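Amidohydrolase (Xanthomonas campestris pv. campestris, PDB 4DZH) probably catalyses zinc-dependent hydrolytic deamination of an adenosine-type nucleoside, perhaps 5'-methylthioadenosine, as a TIM-barrel member of the amidohydrolase superfamily. Local coordinates at residues 237-240 with 241-245; 267-270 with 271-275; 419-422 with 423-426. All coordinates share one frame; numbering follows the deposited sequence. Where two conformers were deposited one is given.

Overall arrangement
The three contacts are local and lie in series along the chain. Contact 1 finishes helix 233-243 and contact 2 begins helix 271-280, both on the same side of the chain's centre. Their centres are 17 Å apart and their nearest atoms about 7 Å. The hairpin of contact 3 lies on the opposite side, its centre 50 Å from that of contact 1 and 42 Å from that of contact 2. In contact 2 the side chain of Gln268 is about 13 Å from a bound zinc ion. Glu231, ligand of a third zinc not bound to this chain, has its side chain about 7 Å from that of Gln268 and about 11 Å from that of Asp238 in contact 1.

Contact 1: residues 237-240 with 241-245; sequences ADSV and AQYGQ
Ser239 and Gln245 meet where helix 233-243 gives way to the following turn: Ser239 OG donates to Gln245 O over 2.8 Å. The hydroxyl stands anti to its backbone N (chi1 -174°), next to its own carbonyl carbon, and this rotation directs it at the chain leaving the helix. The donor is tilted 17° from the plane of the Gln245 carbonyl. Ser239 also contributes its carbonyl oxygen, on which three amides converge. Tyr243 N makes the regular helical bond to Ser239 O at 2.8 Å, while Gln242 N and Gly244 N point at the same oxygen weakly.

Val240, next along, uses its two branches differently. CG1, opposite the backbone N, lies beside Ala241 N, whereas Val240 CG2 comes to 4.1 Å from Gln245 O. The backbone of Val240 meets the turn as well: Val240 O receives Gly244 N in a weak bond and also has Gly244 CA at 3.2 Å in a CH···O contact. Ala241 carries on the helical ladder, since Ala241 N donates to Ala237 O at 3.0 Å; on its side-chain side, Ala241 CB lies 3.5 Å from Asp238 O.

The arrangement is a helix C-terminus closed by a glycine, on one of the helices that surround the strands of the TIM barrel. Gly244 is the first residue to leave helical geometry, with phi 76°, and the chain folds back there. Helix 247-254 packs against this end: Pro247 touches Ser239, and Arg250 makes a cation-pi contact with the Tyr243 ring. Gln245 OE1 accepts from Arg253 NE, and Asp238 OD1 is held by Gln234 one turn back.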
loop_
_atom_site.group_PDB
_atom_site.type_symbol
_atom_site.label_atom_id
_atom_site.label_comp_id
_atom_site.label_asym_id
_atom_site.label_seq_id
_atom_site.Cartn_x
_atom_site.Cartn_y
_atom_site.Cartn_z
ATOM N N ALA A 237 -29.559 -0.537 7.895
ATOM C CA ALA A 237 -30.952 -0.428 7.426
ATOM C C ALA A 237 -31.756 -1.700 7.743
ATOM O O ALA A 237 -32.931 -1.629 8.196
ATOM C CB ALA A 237 -30.970 -0.144 5.935
ATOM N N ASP A 238 -31.142 -2.865 7.512
ATOM C CA ASP A 238 -31.829 -4.126 7.761
ATOM C C ASP A 238 -32.181 -4.222 9.253
ATOM O O ASP A 238 -33.225 -4.785 9.642
ATOM C CB ASP A 238 -30.956 -5.332 7.383
ATOM C CG ASP A 238 -30.879 -5.576 5.877
ATOM O OD1 ASP A 238 -31.709 -5.027 5.109
ATOM O OD2 ASP A 238 -29.964 -6.349 5.467
ATOM N N SER A 239 -31.279 -3.712 10.092
ATOM C CA SER A 239 -31.499 -3.683 11.541
ATOM C C SER A 239 -32.700 -2.822 11.926
ATOM O O SER A 239 -33.503 -3.201 12.795
ATOM C CB SER A 239 -30.284 -3.132 12.277
ATOM O OG SER A 239 -30.479 -3.237 13.683
ATOM N N VAL A 240 -32.777 -1.634 11.343
ATOM C CA VAL A 240 -33.952 -0.772 11.529
ATOM C C VAL A 240 -35.238 -1.478 11.110
ATOM O O VAL A 240 -36.300 -1.349 11.786
ATOM C CB VAL A 240 -33.775 0.527 10.725
ATOM C CG1 VAL A 240 -35.052 1.366 10.751
ATOM C CG2 VAL A 240 -32.599 1.334 11.284
ATOM N N ALA A 241 -35.183 -2.251 10.024
ATOM C CA ALA A 241 -36.390 -2.951 9.561
ATOM C C ALA A 241 -36.828 -4.036 10.537
ATOM O O ALA A 241 -38.038 -4.220 10.816
ATOM C CB ALA A 241 -36.182 -3.549 8.164
ATOM N N GLN A 242 -35.846 -4.759 11.073
ATOM C CA GLN A 242 -36.110 -5.944 11.881
ATOM C C GLN A 242 -36.328 -5.639 13.359
ATOM O O GLN A 242 -37.153 -6.283 14.011
ATOM C CB GLN A 242 -34.992 -6.988 11.712
ATOM C CG GLN A 242 -35.480 -8.414 11.936
ATOM C CD GLN A 242 -34.344 -9.424 11.994
ATOM O OE1 GLN A 242 -33.231 -9.141 11.547
ATOM N NE2 GLN A 242 -34.618 -10.609 12.559
ATOM N N TYR A 243 -35.622 -4.641 13.878
ATOM C CA TYR A 243 -35.550 -4.406 15.316
ATOM C C TYR A 243 -36.001 -3.008 15.693
ATOM O O TYR A 243 -36.150 -2.703 16.878
ATOM C CB TYR A 243 -34.118 -4.623 15.829
ATOM C CG TYR A 243 -33.637 -6.058 15.746
ATOM C CD1 TYR A 243 -34.194 -7.036 16.565
ATOM C CD2 TYR A 243 -32.629 -6.446 14.855
ATOM C CE1 TYR A 243 -33.755 -8.376 16.520
ATOM C CE2 TYR A 243 -32.200 -7.781 14.782
ATOM C CZ TYR A 243 -32.763 -8.745 15.622
ATOM O OH TYR A 243 -32.355 -10.070 15.581
ATOM N N GLY A 244 -36.219 -2.156 14.694
ATOM C CA GLY A 244 -36.651 -0.790 14.925
ATOM C C GLY A 244 -35.567 0.144 15.408
ATOM O O GLY A 244 -35.841 1.286 15.747
ATOM N N GLN A 245 -34.312 -0.324 15.347
ATOM C CA GLN A 245 -33.172 0.277 16.043
ATOM C C GLN A 245 -31.887 0.085 15.206
ATOM O O GLN A 245 -31.743 -0.953 14.574
ATOM C CB GLN A 245 -32.915 -0.567 17.294
ATOM C CG GLN A 245 -33.266 0.091 18.583
ATOM C CD GLN A 245 -33.000 -0.789 19.776
ATOM O OE1 GLN A 245 -33.001 -2.034 19.698
ATOM N NE2 GLN A 245 -32.762 -0.145 20.909
#

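Contact 2: residues 267-270 with 271-275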
loop_
_atom_site.group_PDB
_atom_site.type_symbol
_atom_site.label_atom_id
_atom_site.label_comp_id
_atom_site.label_asym_id
_atom_site.label_seq_id
_atom_site.Cartn_x
_atom_site.Cartn_y
_atom_site.Cartn_z
ATOM N N THR A 267 -17.964 1.467 9.953
ATOM C CA THR A 267 -17.973 2.464 8.869
ATOM C C THR A 267 -19.178 3.385 8.917
ATOM O O THR A 267 -19.115 4.540 8.491
ATOM C CB THR A 267 -17.961 1.848 7.458
ATOM O OG1 THR A 267 -19.131 1.074 7.256
ATOM C CG2 THR A 267 -16.709 0.944 7.235
ATOM N N GLN A 268 -20.285 2.850 9.403
ATOM C CA GLN A 268 -21.533 3.604 9.474
ATOM C C GLN A 268 -21.722 4.104 10.921
ATOM O O GLN A 268 -22.214 3.330 11.754
ATOM C CB GLN A 268 -22.687 2.673 9.135
ATOM C CG GLN A 268 -22.591 1.903 7.813
ATOM C CD GLN A 268 -22.460 2.802 6.611
ATOM O OE1 GLN A 268 -23.378 3.557 6.281
ATOM N NE2 GLN A 268 -21.327 2.735 5.944
ATOM N N LEU A 269 -21.353 5.358 11.238
ATOM C CA LEU A 269 -21.331 5.852 12.655
ATOM C C LEU A 269 -21.826 7.308 12.960
ATOM O O LEU A 269 -21.561 8.203 12.178
ATOM C CB LEU A 269 -19.930 5.779 13.260
ATOM C CG LEU A 269 -19.229 4.526 13.787
ATOM C CD1 LEU A 269 -17.943 4.899 14.551
ATOM C CD2 LEU A 269 -20.136 3.654 14.676
ATOM N N THR A 270 -22.445 7.526 14.133
ATOM C CA THR A 270 -22.751 8.887 14.627
ATOM C C THR A 270 -21.829 9.383 15.746
ATOM O O THR A 270 -21.081 8.582 16.348
ATOM C CB THR A 270 -24.135 8.903 15.360
ATOM O OG1 THR A 270 -24.022 8.165 16.603
ATOM C CG2 THR A 270 -25.241 8.298 14.506
ATOM N N GLU A 271 -21.967 10.671 16.120
ATOM C CA GLU A 271 -21.157 11.234 17.222
ATOM C C GLU A 271 -21.509 10.647 18.583
ATOM O O GLU A 271 -20.616 10.246 19.353
ATOM C CB GLU A 271 -21.175 12.792 17.278
ATOM C CG GLU A 271 -20.041 13.543 16.500
ATOM C CD GLU A 271 -18.587 13.468 17.111
ATOM O OE1 GLU A 271 -18.333 13.810 18.313
ATOM O OE2 GLU A 271 -17.666 13.111 16.332
ATOM N N ALA A 272 -22.812 10.604 18.874
ATOM C CA ALA A 272 -23.352 9.873 20.013
ATOM C C ALA A 272 -22.638 8.544 20.182
ATOM O O ALA A 272 -22.132 8.204 21.268
ATOM C CB ALA A 272 -24.842 9.631 19.791
ATOM N N GLU A 273 -22.568 7.799 19.090
ATOM C CA GLU A 273 -21.914 6.489 19.107
ATOM C C GLU A 273 -20.424 6.551 19.455
ATOM O O GLU A 273 -19.942 5.719 20.277
ATOM C CB GLU A 273 -22.197 5.749 17.809
ATOM C CG GLU A 273 -23.656 5.317 17.803
ATOM C CD GLU A 273 -24.184 4.896 16.452
ATOM O OE1 GLU A 273 -23.529 5.204 15.459
ATOM O OE2 GLU A 273 -25.263 4.239 16.422
ATOM N N ILE A 274 -19.742 7.576 18.949
ATOM C CA ILE A 274 -18.332 7.786 19.259
ATOM C C ILE A 274 -18.098 7.970 20.738
ATOM O O ILE A 274 -17.302 7.235 21.357
ATOM C CB ILE A 274 -17.718 8.947 18.475
ATOM C CG1 ILE A 274 -17.797 8.695 16.974
ATOM C CG2 ILE A 274 -16.276 9.116 18.849
ATOM C CD1 ILE A 274 -17.179 9.793 16.187
ATOM N N HIS A 275 -18.825 8.916 21.319
ATOM C CA HIS A 275 -18.772 9.163 22.759
ATOM C C HIS A 275 -19.318 7.992 23.573
ATOM O O HIS A 275 -18.787 7.687 24.665
ATOM C CB HIS A 275 -19.381 10.539 23.106
ATOM C CG HIS A 275 -18.629 11.659 22.467
ATOM N ND1 HIS A 275 -17.535 12.250 23.061
ATOM C CD2 HIS A 275 -18.739 12.222 21.237
ATOM C CE1 HIS A 275 -17.034 13.164 22.248
ATOM N NE2 HIS A 275 -17.749 13.172 21.137
#
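Thr270 and Glu273 form a capping box at the start of helix 271-280, reached by the loop from Thr267 that follows barrel strand 261-265. Early in this loop, Thr267 OG1 accepts from Gln268 NE2 at 3.1 Å; the carbonyl oxygens of His230, Glu231 and Ser296 lie round it as possible acceptors that its single proton must share, and His230 ND1 is bonded to Gln268 O. At Leu269 the packing with the helix begins: Leu269 CD2 approaches Glu273 OE1 at 3.8 Å, and the Leu269 side chain also touches Leu248 and Leu304.

Thr270 is the N-cap. Its OG1, placed between backbone N and carbonyl carbon by a chi1 of 69°, accepts from Glu273 N over 2.9 Å with 160° at the hydrogen. In return Thr270 N donates to Glu273 OE1, also at 2.9 Å and nearly straight; the N-H comes to the anti side of that oxygen, 32° out of the carboxylate plane. Thr270 O receives Ile274 N at 3.1 Å, the first helical rung.

The reciprocal pair thus satisfies both the amide entering the helix and a first-turn amide. With OE2 in a salt bridge to Arg246, and the positive end of the helix dipole close by, Glu273 is probably stabilised as a carboxylate.

Contact 3: residues 419-422 with 423-426; sequences PKLV and QREL
Val422 and Glu425 exchange two backbone hydrogen bonds that close a two-residue hairpin. Val422 N gives to Glu425 O at 2.8 Å and almost straight, 168° at the hydrogen. The return bond, Glu425 N to Val422 O at 2.9 Å, is less regular: the donor stands above the carbonyl plane, 65° out of it. Val422 O has a second donor in a water 2.7 Å away, which also donates to Glu425 OE1, joining carbonyl and carboxylate. Glu425 O accepts a further CH···O contact from Leu421 CA at 3.3 Å.

Gln423 and Arg424, both with positive phi, occupy the corners of the type I' turn. The backbone N of Gln423 donates to Asp412 OD1; Lys420 NZ bonds His153 O, and Arg424 NH1, in one of two conformers, reaches the carbonyls of Arg130 and Val410.

Leu421 CG lies opposite the backbone N (chi1 -173°), which sends CD1 over Arg424 C and to 3.7 Å from Leu426 CD2, its non-hydrogen-bonded partner. Leu426 packs on helix 114-130, while strand 410-415 bonds the backbones of Lys420, Leu421 and Arg424, the first two both facing Val413 in a classic beta bulge.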
loop_
_atom_site.group_PDB
_atom_site.type_symbol
_atom_site.label_atom_id
_atom_site.label_comp_id
_atom_site.label_asym_id
_atom_site.label_seq_id
_atom_site.Cartn_x
_atom_site.Cartn_y
_atom_site.Cartn_z
ATOM N N PRO A 419 13.541 -16.007 18.599
ATOM C CA PRO A 419 13.687 -15.591 17.187
ATOM C C PRO A 419 12.730 -16.332 16.283
ATOM O O PRO A 419 12.711 -17.573 16.309
ATOM C CB PRO A 419 15.120 -16.017 16.822
ATOM C CG PRO A 419 15.803 -16.313 18.125
ATOM C CD PRO A 419 14.745 -16.668 19.145
ATOM N N LYS A 420 11.956 -15.582 15.481
ATOM C CA LYS A 420 11.005 -16.165 14.544
ATOM C C LYS A 420 11.437 -15.926 13.129
ATOM O O LYS A 420 11.144 -16.745 12.243
ATOM C CB LYS A 420 9.632 -15.495 14.690
ATOM C CG LYS A 420 9.187 -15.371 16.143
ATOM C CD LYS A 420 9.251 -16.681 16.802
ATOM C CE LYS A 420 8.475 -17.748 16.081
ATOM N NZ LYS A 420 8.570 -19.033 16.840
ATOM N N LEU A 421 12.063 -14.780 12.909
ATOM C CA LEU A 421 12.555 -14.391 11.574
ATOM C C LEU A 421 13.934 -13.887 11.862
ATOM O O LEU A 421 14.117 -12.993 12.709
ATOM C CB LEU A 421 11.683 -13.269 10.939
ATOM C CG LEU A 421 12.058 -12.951 9.464
ATOM C CD1 LEU A 421 11.428 -14.006 8.563
ATOM C CD2 LEU A 421 11.646 -11.536 9.117
ATOM N N VAL A 422 14.924 -14.457 11.161
ATOM C CA VAL A 422 16.322 -14.091 11.354
ATOM C C VAL A 422 16.920 -13.786 9.986
ATOM O O VAL A 422 17.063 -14.717 9.179
ATOM C CB VAL A 422 17.079 -15.255 11.987
ATOM C CG1 VAL A 422 18.607 -15.010 11.946
ATOM C CG2 VAL A 422 16.573 -15.521 13.450
ATOM N N GLN A 423 17.281 -12.528 9.748
ATOM C CA GLN A 423 17.759 -12.048 8.448
ATOM C C GLN A 423 16.848 -12.543 7.329
ATOM O O GLN A 423 17.313 -13.193 6.357
ATOM C CB GLN A 423 19.237 -12.461 8.208
ATOM C CG GLN A 423 20.239 -11.749 9.163
ATOM C CD GLN A 423 21.592 -12.489 9.316
ATOM O OE1 GLN A 423 21.701 -13.698 9.034
ATOM N NE2 GLN A 423 22.623 -11.758 9.774
ATOM N N ARG A 424 15.553 -12.244 7.474
ATOM C CA ARG A 424 14.492 -12.612 6.531
ATOM C C ARG A 424 14.229 -14.099 6.428
ATOM O O ARG A 424 13.382 -14.509 5.621
ATOM C CB ARG A 424 14.786 -12.065 5.130
ATOM C CG ARG A 424 14.948 -10.566 5.061
ATOM C CD ARG A 424 13.600 -9.827 5.031
ATOM N NE ARG A 424 12.656 -10.246 3.991
ATOM C CZ ARG A 424 11.336 -10.191 4.171
ATOM N NH1 ARG A 424 10.857 -9.727 5.328
ATOM N NH2 ARG A 424 10.503 -10.587 3.209
ATOM N N GLU A 425 14.950 -14.910 7.204
ATOM C CA GLU A 425 14.726 -16.360 7.169
ATOM C C GLU A 425 13.739 -16.778 8.263
ATOM O O GLU A 425 13.960 -16.468 9.437
ATOM C CB GLU A 425 16.050 -17.156 7.270
ATOM C CG GLU A 425 15.838 -18.684 7.040
ATOM C CD GLU A 425 17.131 -19.517 7.057
ATOM O OE1 GLU A 425 18.222 -18.917 7.196
ATOM O OE2 GLU A 425 17.041 -20.770 6.936
ATOM N N LEU A 426 12.708 -17.548 7.910
ATOM C CA LEU A 426 11.762 -18.071 8.893
ATOM C C LEU A 426 12.330 -19.297 9.606
ATOM O O LEU A 426 12.775 -20.238 8.962
ATOM C CB LEU A 426 10.449 -18.458 8.220
ATOM C CG LEU A 426 9.477 -17.324 7.883
ATOM C CD1 LEU A 426 8.389 -17.943 7.069
ATOM C CD2 LEU A 426 8.941 -16.730 9.208
HETATM O O HOH W 1 18.877 -16.614 8.756
#